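Local atomic coordinates of alginate lyase, family PL7 (Zobellia galactanivorans, PDB entry 3ZPY), a protein that probably cleaves alginate, the uronic-acid polysaccharide of brown algae, as a family PL7 polysaccharide lyase, of which this chain is the catalytic domain. Residues Val140-Ile145 and Val155-Ser160; Met99-Gln104 and Leu119-Ile124; Lys16-Ile21 and Ala28-Asp33; Val219-Gln224 and Gly236-Lys241. All coordinates share one frame; numbering follows the deposited sequence.

Contact 1: Val140-Ile145 and Val155-Ser160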
loop_
_atom_site.group_PDB
_atom_site.type_symbol
_atom_site.label_atom_id
_atom_site.label_comp_id
_atom_site.label_asym_id
_atom_site.label_seq_id
_atom_site.Cartn_x
_atom_site.Cartn_y
_atom_site.Cartn_z
ATOM N N VAL A 140 -3.177 5.707 -8.116
ATOM C CA VAL A 140 -2.893 4.302 -8.608
ATOM C C VAL A 140 -2.773 3.420 -7.382
ATOM O O VAL A 140 -2.238 3.861 -6.344
ATOM C CB VAL A 140 -1.632 4.249 -9.540
ATOM C CG1 VAL A 140 -0.319 4.508 -8.753
ATOM C CG2 VAL A 140 -1.553 2.899 -10.278
ATOM N N ARG A 141 -3.281 2.208 -7.537
ATOM C CA ARG A 141 -3.054 1.110 -6.614
ATOM C C ARG A 141 -2.401 -0.035 -7.364
ATOM O O ARG A 141 -2.948 -0.514 -8.366
ATOM C CB ARG A 141 -4.381 0.638 -6.046
ATOM C CG ARG A 141 -4.958 1.609 -5.021
ATOM C CD ARG A 141 -6.055 0.934 -4.173
ATOM N NE ARG A 141 -7.124 0.307 -4.964
ATOM C CZ ARG A 141 -8.156 0.962 -5.468
ATOM N NH1 ARG A 141 -8.263 2.279 -5.345
ATOM N NH2 ARG A 141 -9.088 0.305 -6.178
ATOM N N VAL A 142 -1.239 -0.517 -6.859
ATOM C CA VAL A 142 -0.507 -1.636 -7.447
ATOM C C VAL A 142 -0.882 -2.862 -6.615
ATOM O O VAL A 142 -0.659 -2.841 -5.406
ATOM C CB VAL A 142 0.981 -1.312 -7.344
ATOM C CG1 VAL A 142 1.776 -2.494 -7.900
ATOM C CG2 VAL A 142 1.358 -0.021 -8.072
ATOM N N GLN A 143 -1.475 -3.868 -7.276
ATOM C CA GLN A 143 -2.124 -4.937 -6.530
ATOM C C GLN A 143 -1.770 -6.277 -7.154
ATOM O O GLN A 143 -1.423 -6.366 -8.294
ATOM C CB GLN A 143 -3.661 -4.822 -6.593
ATOM C CG GLN A 143 -4.108 -3.428 -6.082
ATOM C CD GLN A 143 -5.422 -3.019 -6.510
ATOM O OE1 GLN A 143 -6.223 -2.495 -5.711
ATOM N NE2 GLN A 143 -5.644 -3.149 -7.821
ATOM N N PHE A 144 -1.827 -7.328 -6.323
ATOM C CA PHE A 144 -1.962 -8.692 -6.825
ATOM C C PHE A 144 -3.379 -9.226 -6.515
ATOM O O PHE A 144 -3.855 -9.025 -5.405
ATOM C CB PHE A 144 -0.914 -9.640 -6.226
ATOM C CG PHE A 144 0.477 -9.471 -6.745
ATOM C CD1 PHE A 144 0.801 -8.912 -7.995
ATOM C CD2 PHE A 144 1.496 -10.022 -5.975
ATOM C CE1 PHE A 144 2.145 -8.806 -8.370
ATOM C CE2 PHE A 144 2.819 -9.961 -6.357
ATOM C CZ PHE A 144 3.135 -9.350 -7.586
ATOM N N ILE A 145 -3.941 -9.905 -7.514
ATOM C CA ILE A 145 -5.240 -10.476 -7.421
ATOM C C ILE A 145 -5.142 -11.973 -7.765
ATOM O O ILE A 145 -4.463 -12.369 -8.730
ATOM C CB ILE A 145 -6.257 -9.751 -8.327
ATOM C CG1 ILE A 145 -7.675 -10.366 -8.131
ATOM C CG2 ILE A 145 -5.834 -9.768 -9.822
ATOM C CD1 ILE A 145 -8.739 -9.439 -8.607
ATOM N N VAL A 155 -0.511 -15.291 -9.756
ATOM C CA VAL A 155 -1.486 -14.212 -9.563
ATOM C C VAL A 155 -1.377 -13.239 -10.716
ATOM O O VAL A 155 -0.411 -13.303 -11.555
ATOM C CB VAL A 155 -1.183 -13.482 -8.195
ATOM C CG1 VAL A 155 -1.371 -14.414 -7.006
ATOM C CG2 VAL A 155 0.215 -12.872 -8.179
ATOM N N LYS A 156 -2.308 -12.306 -10.735
ATOM C CA LYS A 156 -2.151 -11.202 -11.714
ATOM C C LYS A 156 -1.798 -9.900 -11.036
ATOM O O LYS A 156 -2.269 -9.607 -9.914
ATOM C CB LYS A 156 -3.423 -11.023 -12.533
ATOM C CG LYS A 156 -3.695 -12.225 -13.430
ATOM C CD LYS A 156 -4.989 -11.962 -14.209
ATOM C CE LYS A 156 -5.266 -13.121 -15.136
ATOM N NZ LYS A 156 -6.363 -12.770 -16.086
ATOM N N LEU A 157 -0.933 -9.110 -11.687
ATOM C CA LEU A 157 -0.771 -7.748 -11.337
ATOM C C LEU A 157 -2.066 -7.013 -11.759
ATOM O O LEU A 157 -2.510 -7.106 -12.926
ATOM C CB LEU A 157 0.447 -7.167 -12.064
ATOM C CG LEU A 157 0.734 -5.725 -11.861
ATOM C CD1 LEU A 157 1.201 -5.342 -10.454
ATOM C CD2 LEU A 157 1.689 -5.203 -12.933
ATOM N N LYS A 158 -2.597 -6.174 -10.869
ATOM C CA LYS A 158 -3.827 -5.389 -11.219
ATOM C C LYS A 158 -3.541 -3.946 -10.868
ATOM O O LYS A 158 -3.149 -3.657 -9.736
ATOM C CB LYS A 158 -5.043 -5.931 -10.483
ATOM C CG LYS A 158 -6.285 -5.196 -10.831
ATOM C CD LYS A 158 -7.510 -5.977 -10.331
ATOM C CE LYS A 158 -8.795 -5.261 -10.785
ATOM N NZ LYS A 158 -10.000 -6.088 -10.353
ATOM N N ILE A 159 -3.779 -3.056 -11.860
ATOM C CA ILE A 159 -3.548 -1.627 -11.673
ATOM C C ILE A 159 -4.892 -0.942 -11.558
ATOM O O ILE A 159 -5.658 -0.931 -12.535
ATOM C CB ILE A 159 -2.754 -1.083 -12.833
ATOM C CG1 ILE A 159 -1.376 -1.872 -12.992
ATOM C CG2 ILE A 159 -2.496 0.416 -12.596
ATOM C CD1 ILE A 159 -0.497 -1.802 -11.805
ATOM N N SER A 160 -5.141 -0.410 -10.366
ATOM C CA SER A 160 -6.459 0.234 -10.104
ATOM C C SER A 160 -6.177 1.673 -9.630
ATOM O O SER A 160 -5.084 2.170 -9.805
ATOM C CB SER A 160 -7.197 -0.600 -9.053
ATOM O OG SER A 160 -7.562 -1.873 -9.559
#

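Contact 2: Met99-Gln104 and Leu119-Ile124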
loop_
_atom_site.group_PDB
_atom_site.type_symbol
_atom_site.label_atom_id
_atom_site.label_comp_id
_atom_site.label_asym_id
_atom_site.label_seq_id
_atom_site.Cartn_x
_atom_site.Cartn_y
_atom_site.Cartn_z
ATOM N N MET A 99 9.048 6.007 -6.176
ATOM C CA MET A 99 9.184 5.145 -5.040
ATOM C C MET A 99 9.711 3.862 -5.530
ATOM O O MET A 99 9.189 3.284 -6.474
ATOM C CB MET A 99 7.841 4.931 -4.336
ATOM C CG MET A 99 7.967 3.953 -3.182
ATOM S SD MET A 99 6.443 3.875 -2.153
ATOM C CE MET A 99 5.236 3.144 -3.301
ATOM N N GLU A 100 10.841 3.414 -4.921
ATOM C CA GLU A 100 11.391 2.056 -5.221
ATOM C C GLU A 100 11.285 1.185 -3.978
ATOM O O GLU A 100 11.525 1.632 -2.860
ATOM C CB GLU A 100 12.829 2.171 -5.615
ATOM C CG GLU A 100 13.012 2.857 -6.960
ATOM C CD GLU A 100 14.446 3.164 -7.297
ATOM O OE1 GLU A 100 14.934 4.107 -6.638
ATOM O OE2 GLU A 100 15.032 2.474 -8.103
ATOM N N TRP A 101 10.871 -0.061 -4.194
ATOM C CA TRP A 101 10.816 -1.029 -3.084
ATOM C C TRP A 101 10.874 -2.400 -3.618
ATOM O O TRP A 101 10.405 -2.690 -4.728
ATOM C CB TRP A 101 9.537 -0.809 -2.239
ATOM C CG TRP A 101 8.191 -1.136 -2.794
ATOM C CD1 TRP A 101 7.338 -2.106 -2.241
ATOM C CD2 TRP A 101 7.463 -0.563 -3.908
ATOM N NE1 TRP A 101 6.174 -2.157 -2.922
ATOM C CE2 TRP A 101 6.168 -1.244 -3.948
ATOM C CE3 TRP A 101 7.714 0.449 -4.814
ATOM C CZ2 TRP A 101 5.190 -0.894 -4.921
ATOM C CZ3 TRP A 101 6.750 0.779 -5.764
ATOM C CH2 TRP A 101 5.532 0.089 -5.837
ATOM N N THR A 102 11.434 -3.286 -2.833
ATOM C CA THR A 102 11.565 -4.678 -3.206
ATOM C C THR A 102 10.509 -5.383 -2.394
ATOM O O THR A 102 10.461 -5.256 -1.155
ATOM C CB THR A 102 13.015 -5.153 -2.867
ATOM O OG1 THR A 102 13.914 -4.407 -3.681
ATOM C CG2 THR A 102 13.198 -6.677 -3.129
ATOM N N VAL A 103 9.750 -6.171 -3.068
ATOM C CA VAL A 103 8.477 -6.695 -2.386
ATOM C C VAL A 103 8.291 -8.173 -2.704
ATOM O O VAL A 103 8.674 -8.679 -3.782
ATOM C CB VAL A 103 7.241 -5.871 -2.895
ATOM C CG1 VAL A 103 6.881 -6.173 -4.380
ATOM C CG2 VAL A 103 6.014 -6.105 -1.998
ATOM N N GLN A 104 7.632 -8.844 -1.748
ATOM C CA GLN A 104 6.872 -10.067 -2.054
ATOM C C GLN A 104 5.508 -10.009 -1.415
ATOM O O GLN A 104 5.284 -9.263 -0.442
ATOM C CB GLN A 104 7.545 -11.300 -1.509
ATOM C CG GLN A 104 9.029 -11.532 -1.919
ATOM C CD GLN A 104 9.445 -12.925 -1.595
ATOM O OE1 GLN A 104 8.693 -13.653 -0.855
ATOM N NE2 GLN A 104 10.586 -13.357 -2.088
ATOM N N LEU A 119 -4.886 -7.669 -2.741
ATOM C CA LEU A 119 -4.453 -6.611 -1.895
ATOM C C LEU A 119 -3.545 -5.667 -2.684
ATOM O O LEU A 119 -3.071 -6.014 -3.782
ATOM C CB LEU A 119 -3.730 -7.172 -0.685
ATOM C CG LEU A 119 -2.385 -7.972 -0.942
ATOM C CD1 LEU A 119 -1.166 -7.091 -1.192
ATOM C CD2 LEU A 119 -2.083 -8.837 0.298
ATOM N N CYS A 120 -3.313 -4.467 -2.097
ATOM C CA CYS A 120 -2.509 -3.409 -2.701
ATOM C C CYS A 120 -1.232 -3.232 -1.896
ATOM O O CYS A 120 -1.275 -3.068 -0.691
ATOM C CB CYS A 120 -3.364 -2.127 -2.649
ATOM S SG CYS A 120 -2.400 -0.647 -3.096
ATOM N N PHE A 121 -0.125 -3.306 -2.589
ATOM C CA PHE A 121 1.208 -3.261 -1.925
ATOM C C PHE A 121 1.978 -1.952 -2.309
ATOM O O PHE A 121 3.167 -1.839 -1.967
ATOM C CB PHE A 121 2.003 -4.540 -2.175
ATOM C CG PHE A 121 2.237 -4.868 -3.641
ATOM C CD1 PHE A 121 3.305 -4.342 -4.355
ATOM C CD2 PHE A 121 1.446 -5.828 -4.306
ATOM C CE1 PHE A 121 3.543 -4.686 -5.670
ATOM C CE2 PHE A 121 1.640 -6.137 -5.620
ATOM C CZ PHE A 121 2.713 -5.563 -6.336
ATOM N N GLY A 122 1.372 -1.018 -3.092
ATOM C CA GLY A 122 1.983 0.303 -3.217
ATOM C C GLY A 122 0.951 1.188 -3.893
ATOM O O GLY A 122 0.099 0.699 -4.648
ATOM N N GLN A 123 1.033 2.478 -3.591
ATOM C CA GLN A 123 0.063 3.448 -4.084
ATOM C C GLN A 123 0.666 4.812 -4.314
ATOM O O GLN A 123 1.645 5.162 -3.647
ATOM C CB GLN A 123 -1.089 3.726 -3.109
ATOM C CG GLN A 123 -1.888 2.580 -2.514
ATOM C CD GLN A 123 -2.664 3.167 -1.312
ATOM O OE1 GLN A 123 -2.512 2.672 -0.189
ATOM N NE2 GLN A 123 -3.378 4.217 -1.519
ATOM N N ILE A 124 -0.015 5.598 -5.208
ATOM C CA ILE A 124 0.023 7.018 -5.109
ATOM C C ILE A 124 -1.391 7.491 -4.722
ATOM O O ILE A 124 -2.382 7.099 -5.362
ATOM C CB ILE A 124 0.398 7.704 -6.478
ATOM C CG1 ILE A 124 1.795 7.219 -6.906
ATOM C CG2 ILE A 124 0.358 9.257 -6.381
ATOM C CD1 ILE A 124 2.102 7.453 -8.381
#

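Contact 3: Lys16-Ile21 and Ala28-Asp33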
loop_
_atom_site.group_PDB
_atom_site.type_symbol
_atom_site.label_atom_id
_atom_site.label_comp_id
_atom_site.label_asym_id
_atom_site.label_seq_id
_atom_site.Cartn_x
_atom_site.Cartn_y
_atom_site.Cartn_z
ATOM N N LYS A 16 4.912 7.936 8.033
ATOM C CA LYS A 16 4.028 7.683 9.116
ATOM C C LYS A 16 3.521 6.229 8.991
ATOM O O LYS A 16 3.191 5.751 7.899
ATOM C CB LYS A 16 2.843 8.664 9.012
ATOM C CG LYS A 16 1.664 8.388 9.924
ATOM C CD LYS A 16 0.671 9.612 9.925
ATOM C CE LYS A 16 1.260 11.017 10.314
ATOM N NZ LYS A 16 0.406 12.301 10.486
ATOM N N ILE A 17 3.406 5.576 10.150
ATOM C CA ILE A 17 2.998 4.157 10.201
ATOM C C ILE A 17 1.522 4.053 10.576
ATOM O O ILE A 17 1.146 4.414 11.692
ATOM C CB ILE A 17 3.853 3.383 11.214
ATOM C CG1 ILE A 17 5.297 3.428 10.811
ATOM C CG2 ILE A 17 3.426 1.911 11.217
ATOM C CD1 ILE A 17 6.194 2.954 11.975
ATOM N N ASN A 18 0.730 3.553 9.574
ATOM C CA ASN A 18 -0.706 3.220 9.793
ATOM C C ASN A 18 -0.804 1.765 10.304
ATOM O O ASN A 18 -0.298 0.862 9.661
ATOM C CB ASN A 18 -1.546 3.291 8.502
ATOM C CG ASN A 18 -1.403 4.556 7.685
ATOM O OD1 ASN A 18 -1.254 5.682 8.183
ATOM N ND2 ASN A 18 -1.531 4.377 6.423
ATOM N N SER A 19 -1.314 1.524 11.529
ATOM C CA SER A 19 -1.395 0.186 12.060
ATOM C C SER A 19 -2.509 0.066 13.021
ATOM O O SER A 19 -3.366 1.007 13.171
ATOM C CB SER A 19 -0.027 -0.241 12.642
ATOM O OG SER A 19 0.027 -1.627 12.851
ATOM N N PHE A 20 -2.604 -1.101 13.652
ATOM C CA PHE A 20 -3.683 -1.389 14.585
ATOM C C PHE A 20 -3.098 -1.740 15.951
ATOM O O PHE A 20 -1.927 -2.169 16.021
ATOM C CB PHE A 20 -4.486 -2.640 14.120
ATOM C CG PHE A 20 -5.489 -2.339 13.044
ATOM C CD1 PHE A 20 -5.090 -2.251 11.716
ATOM C CD2 PHE A 20 -6.868 -2.139 13.380
ATOM C CE1 PHE A 20 -5.997 -1.875 10.726
ATOM C CE2 PHE A 20 -7.753 -1.777 12.363
ATOM C CZ PHE A 20 -7.337 -1.710 11.043
ATOM N N ILE A 21 -3.912 -1.593 16.986
ATOM C CA ILE A 21 -3.596 -2.186 18.256
ATOM C C ILE A 21 -4.644 -3.226 18.622
ATOM O O ILE A 21 -5.768 -3.182 18.100
ATOM C CB ILE A 21 -3.401 -1.130 19.371
ATOM C CG1 ILE A 21 -4.708 -0.465 19.795
ATOM C CG2 ILE A 21 -2.279 -0.154 19.039
ATOM C CD1 ILE A 21 -4.558 0.297 21.115
ATOM N N ALA A 28 -10.252 -4.733 16.968
ATOM C CA ALA A 28 -8.949 -4.048 16.932
ATOM C C ALA A 28 -9.122 -2.580 16.530
ATOM O O ALA A 28 -10.075 -2.188 15.835
ATOM C CB ALA A 28 -7.991 -4.787 15.989
ATOM N N THR A 29 -8.208 -1.750 16.987
ATOM C CA THR A 29 -8.367 -0.297 16.891
ATOM C C THR A 29 -7.329 0.222 15.901
ATOM O O THR A 29 -6.123 0.031 16.066
ATOM C CB THR A 29 -8.172 0.365 18.266
ATOM O OG1 THR A 29 -9.112 -0.181 19.207
ATOM C CG2 THR A 29 -8.468 1.885 18.184
ATOM N N TYR A 30 -7.795 0.900 14.853
ATOM C CA TYR A 30 -6.919 1.511 13.876
ATOM C C TYR A 30 -6.332 2.840 14.379
ATOM O O TYR A 30 -7.041 3.676 14.985
ATOM C CB TYR A 30 -7.741 1.762 12.601
ATOM C CG TYR A 30 -6.929 2.343 11.459
ATOM C CD1 TYR A 30 -5.824 1.669 10.950
ATOM C CD2 TYR A 30 -7.245 3.553 10.924
ATOM C CE1 TYR A 30 -5.055 2.192 9.940
ATOM C CE2 TYR A 30 -6.518 4.085 9.904
ATOM C CZ TYR A 30 -5.421 3.388 9.409
ATOM O OH TYR A 30 -4.692 3.958 8.401
ATOM N N TYR A 31 -5.079 3.060 14.039
ATOM C CA TYR A 31 -4.386 4.345 14.227
ATOM C C TYR A 31 -3.761 4.781 12.951
ATOM O O TYR A 31 -2.843 4.124 12.437
ATOM C CB TYR A 31 -3.255 4.245 15.282
ATOM C CG TYR A 31 -3.798 4.211 16.676
ATOM C CD1 TYR A 31 -4.305 3.013 17.234
ATOM C CD2 TYR A 31 -3.824 5.378 17.443
ATOM C CE1 TYR A 31 -4.829 2.993 18.534
ATOM C CE2 TYR A 31 -4.330 5.362 18.745
ATOM C CZ TYR A 31 -4.830 4.171 19.291
ATOM O OH TYR A 31 -5.358 4.153 20.551
ATOM N N ASP A 32 -4.151 5.953 12.478
ATOM C CA ASP A 32 -3.492 6.544 11.325
ATOM C C ASP A 32 -2.002 6.806 11.626
ATOM O O ASP A 32 -1.198 6.675 10.770
ATOM C CB ASP A 32 -4.270 7.827 10.982
ATOM C CG ASP A 32 -3.585 8.657 9.945
ATOM O OD1 ASP A 32 -3.748 8.312 8.766
ATOM O OD2 ASP A 32 -2.897 9.640 10.325
ATOM N N ASP A 33 -1.698 7.208 12.861
ATOM C CA ASP A 33 -0.322 7.248 13.295
ATOM C C ASP A 33 -0.226 6.387 14.550
ATOM O O ASP A 33 -0.668 6.788 15.624
ATOM C CB ASP A 33 0.092 8.705 13.581
ATOM C CG ASP A 33 1.572 8.791 13.963
ATOM O OD1 ASP A 33 2.127 7.746 14.390
ATOM O OD2 ASP A 33 2.146 9.913 13.929
HETATM O O HOH W 1 4.081 6.854 12.596
HETATM O O HOH W 2 -8.107 -2.511 20.289
#

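Contact 4: Val219-Gln224 and Gly236-Lys241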
loop_
_atom_site.group_PDB
_atom_site.type_symbol
_atom_site.label_atom_id
_atom_site.label_comp_id
_atom_site.label_asym_id
_atom_site.label_seq_id
_atom_site.Cartn_x
_atom_site.Cartn_y
_atom_site.Cartn_z
ATOM N N VAL A 219 2.928 2.700 0.998
ATOM C CA VAL A 219 3.449 1.369 0.655
ATOM C C VAL A 219 3.263 0.475 1.868
ATOM O O VAL A 219 3.433 0.906 3.021
ATOM C CB VAL A 219 4.961 1.416 0.220
ATOM C CG1 VAL A 219 5.879 1.875 1.369
ATOM C CG2 VAL A 219 5.469 0.126 -0.343
ATOM N N GLY A 220 2.945 -0.792 1.615
ATOM C CA GLY A 220 2.588 -1.638 2.764
ATOM C C GLY A 220 1.588 -2.702 2.266
ATOM O O GLY A 220 1.710 -3.291 1.149
ATOM N N ASN A 221 0.525 -2.843 3.094
ATOM C CA ASN A 221 -0.533 -3.824 2.819
ATOM C C ASN A 221 -1.902 -3.183 3.057
ATOM O O ASN A 221 -2.352 -3.081 4.192
ATOM C CB ASN A 221 -0.353 -5.049 3.728
ATOM C CG ASN A 221 -1.271 -6.161 3.410
ATOM O OD1 ASN A 221 -2.154 -6.021 2.527
ATOM N ND2 ASN A 221 -1.126 -7.259 4.129
ATOM N N TYR A 222 -2.539 -2.848 1.941
ATOM C CA TYR A 222 -3.912 -2.271 1.944
ATOM C C TYR A 222 -4.754 -3.349 1.366
ATOM O O TYR A 222 -4.734 -3.596 0.179
ATOM C CB TYR A 222 -3.873 -0.971 1.084
ATOM C CG TYR A 222 -5.162 -0.177 0.983
ATOM C CD1 TYR A 222 -6.175 -0.266 1.933
ATOM C CD2 TYR A 222 -5.256 0.746 -0.057
ATOM C CE1 TYR A 222 -7.324 0.496 1.788
ATOM C CE2 TYR A 222 -6.353 1.485 -0.207
ATOM C CZ TYR A 222 -7.386 1.397 0.741
ATOM O OH TYR A 222 -8.583 2.208 0.689
ATOM N N LEU A 223 -5.597 -3.991 2.184
ATOM C CA LEU A 223 -6.467 -5.067 1.598
ATOM C C LEU A 223 -7.460 -4.451 0.695
ATOM O O LEU A 223 -7.802 -3.250 0.833
ATOM C CB LEU A 223 -7.183 -5.878 2.697
ATOM C CG LEU A 223 -6.279 -6.578 3.713
ATOM C CD1 LEU A 223 -7.112 -7.512 4.597
ATOM C CD2 LEU A 223 -5.129 -7.322 3.058
ATOM N N GLN A 224 -7.945 -5.255 -0.244
ATOM C CA GLN A 224 -8.965 -4.871 -1.221
ATOM C C GLN A 224 -10.160 -5.799 -1.254
ATOM O O GLN A 224 -10.014 -6.943 -0.869
ATOM C CB GLN A 224 -8.394 -4.555 -2.620
ATOM C CG GLN A 224 -7.458 -3.387 -2.632
ATOM C CD GLN A 224 -8.246 -2.059 -2.606
ATOM O OE1 GLN A 224 -9.054 -1.838 -3.481
ATOM N NE2 GLN A 224 -8.080 -1.240 -1.579
ATOM N N GLY A 236 -3.861 -10.955 4.537
ATOM C CA GLY A 236 -2.824 -10.844 3.507
ATOM C C GLY A 236 -1.503 -10.509 4.181
ATOM O O GLY A 236 -1.461 -10.027 5.328
ATOM N N LEU A 237 -0.406 -10.855 3.476
ATOM C CA LEU A 237 0.908 -10.629 4.014
ATOM C C LEU A 237 1.819 -10.118 2.877
ATOM O O LEU A 237 1.937 -10.766 1.882
ATOM C CB LEU A 237 1.456 -11.925 4.595
ATOM C CG LEU A 237 2.802 -11.813 5.312
ATOM C CD1 LEU A 237 2.783 -10.844 6.496
ATOM C CD2 LEU A 237 3.351 -13.178 5.769
ATOM N N VAL A 238 2.385 -8.952 3.100
ATOM C CA VAL A 238 3.275 -8.252 2.177
ATOM C C VAL A 238 4.586 -8.061 2.942
ATOM O O VAL A 238 4.608 -7.760 4.145
ATOM C CB VAL A 238 2.747 -6.874 1.757
ATOM C CG1 VAL A 238 3.774 -6.150 0.930
ATOM C CG2 VAL A 238 1.398 -6.971 1.054
ATOM N N ARG A 239 5.718 -8.272 2.294
ATOM C CA ARG A 239 6.990 -7.991 2.940
ATOM C C ARG A 239 7.860 -7.107 1.991
ATOM O O ARG A 239 7.856 -7.301 0.771
ATOM C CB ARG A 239 7.668 -9.285 3.392
ATOM C CG ARG A 239 8.088 -10.267 2.308
ATOM C CD ARG A 239 8.696 -11.494 2.949
ATOM N NE ARG A 239 9.129 -12.472 2.016
ATOM C CZ ARG A 239 9.677 -13.620 2.369
ATOM N NH1 ARG A 239 9.932 -13.874 3.661
ATOM N NH2 ARG A 239 9.864 -14.526 1.420
ATOM N N ILE A 240 8.569 -6.128 2.597
ATOM C CA ILE A 240 9.267 -5.081 1.841
ATOM C C ILE A 240 10.704 -4.945 2.361
ATOM O O ILE A 240 10.967 -5.024 3.594
ATOM C CB ILE A 240 8.477 -3.724 1.929
ATOM C CG1 ILE A 240 7.065 -3.927 1.409
ATOM C CG2 ILE A 240 9.216 -2.585 1.267
ATOM C CD1 ILE A 240 6.056 -2.776 1.613
ATOM N N LYS A 241 11.580 -4.634 1.418
ATOM C CA LYS A 241 12.923 -4.157 1.798
ATOM C C LYS A 241 13.397 -3.161 0.744
ATOM O O LYS A 241 12.727 -2.964 -0.285
ATOM C CB LYS A 241 13.941 -5.299 1.898
ATOM C CG LYS A 241 14.190 -6.125 0.677
ATOM C CD LYS A 241 15.063 -7.343 1.039
ATOM C CE LYS A 241 15.310 -8.129 -0.196
ATOM N NZ LYS A 241 16.297 -9.235 0.070
#

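Contact 1: Val140-Ile145 and Val155-Ser160
Gln143 reaches across this antiparallel hairpin with its amide, NE2 donating to Ser160 OG at 2.9 Å and to Lys158 O at 3.2 Å. CG sits anti to the carbonyl carbon (chi1 -56°) and the chain runs extended, bringing the amide to the second strand. Lys158 O also accepts Gln143 N, so two donors of one residue hold this carbonyl, NE2 from above its plane. OE1 takes Arg141 NE at 3.0 Å, close to the guanidinium plane. That guanidinium lays one face over Ser160 CB, NH2 at 3.6 Å, while salt bridges tie NH1 to Asp138 and NH2 to Glu165. An alanine at Gln143 would take NE2 from Ser160 OG and Lys158 O and OE1 from Arg141 NE, probably leaving the guanidinium less fixed. On the other face of the sheet, Val155 CG2 stands over the Phe144 ring, 3.7 Å from Phe144 CG. Val140 CG2 and Ile159 CG2 lie side by side at 3.5 Å. The hairpin is two-faced: Val142, Leu157 and Ile159 pack against Leu195, while the other side carries the linked Arg141, Gln143 and Ser160, with Ile145 beside the lysines, consistent with the substrate-facing concave sheet of the PL7 jelly roll.

Contact 2: Met99-Gln104 and Leu119-Ile124
Trp101 of Met99-Gln104 and Phe121 of Leu119-Ile124 make the aromatic part of this contact, their side chains crossing at about a right angle. The indole NE1 lies in the plane of the Phe121 ring, at its edge, 3.9 Å from Phe121 CD1. Phe121 CG stands between its backbone N and carbonyl carbon (chi1 58°), which turns the ring toward Trp101 and Val103. Among the aliphatic contacts, Val103 CG1 meets the same ring at Phe121 CE1, 3.9 Å away and oblique to it. Met99 CE lies over one face of the Trp101 ring, near the rim, and comes within 4.3 Å of Gly122 CA. The two strands belong to the opposed sheets of a beta-jelly-roll sandwich: the axes of 99-104 and 122-124 run nearly antiparallel, 9.5 Å apart, a spacing filled by side chains. Phe121 and Gly122 together face Val142 in a classic beta bulge, where the chain turns a corner. The backbone of Gly122 also meets the indole. Trp101 CZ2 lies 3.8 Å from Gly122 CA, and a beta carbon at Gly122 would collide with it, so the indole approaches this closely because the residue is glycine. NE1 of Trp101 lies 3.2 Å from Phe121 O.

Contact 3: Lys16-Ile21 and Ala28-Asp33
Phe20 and Tyr30 face each other at the centre of this short antiparallel hairpin, as a non-hydrogen-bonded pair. Their ring planes meet at 49°, neither stacked nor edge-to-face. Tyr30 CD1 lies over one face of the Phe20 ring near its rim, and Phe20 CE2 reaches Tyr30 CB at 3.5 Å. Ala28 CB adds a methyl beside Phe20 CD2, 3.9 Å away. On the other face of the sheet, Ile21 CG1 stands between its own backbone N and carbonyl carbon (chi1 71°) and meets the edge of the Tyr31 ring, 3.7 Å from Tyr31 CE1. Further out, Tyr30 OH lies alongside Asn18, 3.2 Å from Asn18 CB. Backbone bonds pair Ser19 with Tyr31 and Ile21 with Thr29, both in each direction. Beyond Ser19 and Tyr31 polar groups take over: a water accepts from Ile17 N and donates to Asp33 OD1, 2.8 Å from each. Lys16 lays its CD against Asp33 CB, while NZ stays 4.2 Å from Asp32 OD2, too far for a salt bridge but probably still attracted to it. Asp33 OD1 also bonds Thr35 OG1, and Thr35, Ala37 and Ile40 form the sodium site just beyond. Strand 15-21 pairs on its other edge with strand 76-83, through Lys16 with Arg80 and Asn18 with Glu78, which attaches the hairpin to the larger sheet.

Contact 4: Val219-Gln224 and Gly236-Lys241
Val219-Gln224 and Gly236-Lys241 touch from Val219 and Ile240 at one end to Leu223 and Gly236 at the other, the axes of strands 221-223 and 236-241 passing 7.6 Å apart and nearly antiparallel. They lie in the two facing sheets of the beta-jelly-roll sandwich. Val219-Gln224 turns a corner at Gly220, whose phi and psi (150°/-134°) would jam a beta carbon against the preceding carbonyl and so call for glycine. Gly220 O rests 3.5 Å from Val238 CG1. Gly236 is also tight: a beta carbon there would press on Leu223 CD2. Among the side chains, Val219 CG2 meets Ile240 CD1 at 3.5 Å, the pair crossing at an oblique angle. Asn221 CG is anti to the backbone N (chi1 -173°) and lies 3.7 Å from Val238 CG2. The buried amide puts ND2 3.0 Å from Gly236 O and donates to Phe60 O. An alanine at Asn221 would probably leave Phe60 O without that donor and strip the amide contacts from Val238 CG2, CB alone remaining against it. Strand 221-223 runs between 76-83 and 117-125, and 235-247 between 58-63 and 96-107; Val219 also packs on Met99 and Trp101, and Val238 on Val103 and Leu119.

Overall arrangement
Contacts 2 and 4 lie in the core, their centres about 7 Å apart, and both bridge the two sheets of the sandwich: 96-107 and 235-247 are neighbours in one, 117-125 and 221-223 in the other. Contacts 1 and 3 join strands within one sheet, as hairpins on opposite sides of the chain's centre, their own centres about 24 Å apart. Inter-sheet contacts rely mainly on apolar groups and glycines, with the buried Asn221 amide in contact 4, whereas the hairpins add paired backbone bonds. Contact 1 is mostly buried and orders its polar groups tightly; contact 3, partly exposed, uses water and loosely placed charges. Contact 1 joins contact 2 through Val142 with Phe121 and Gly122.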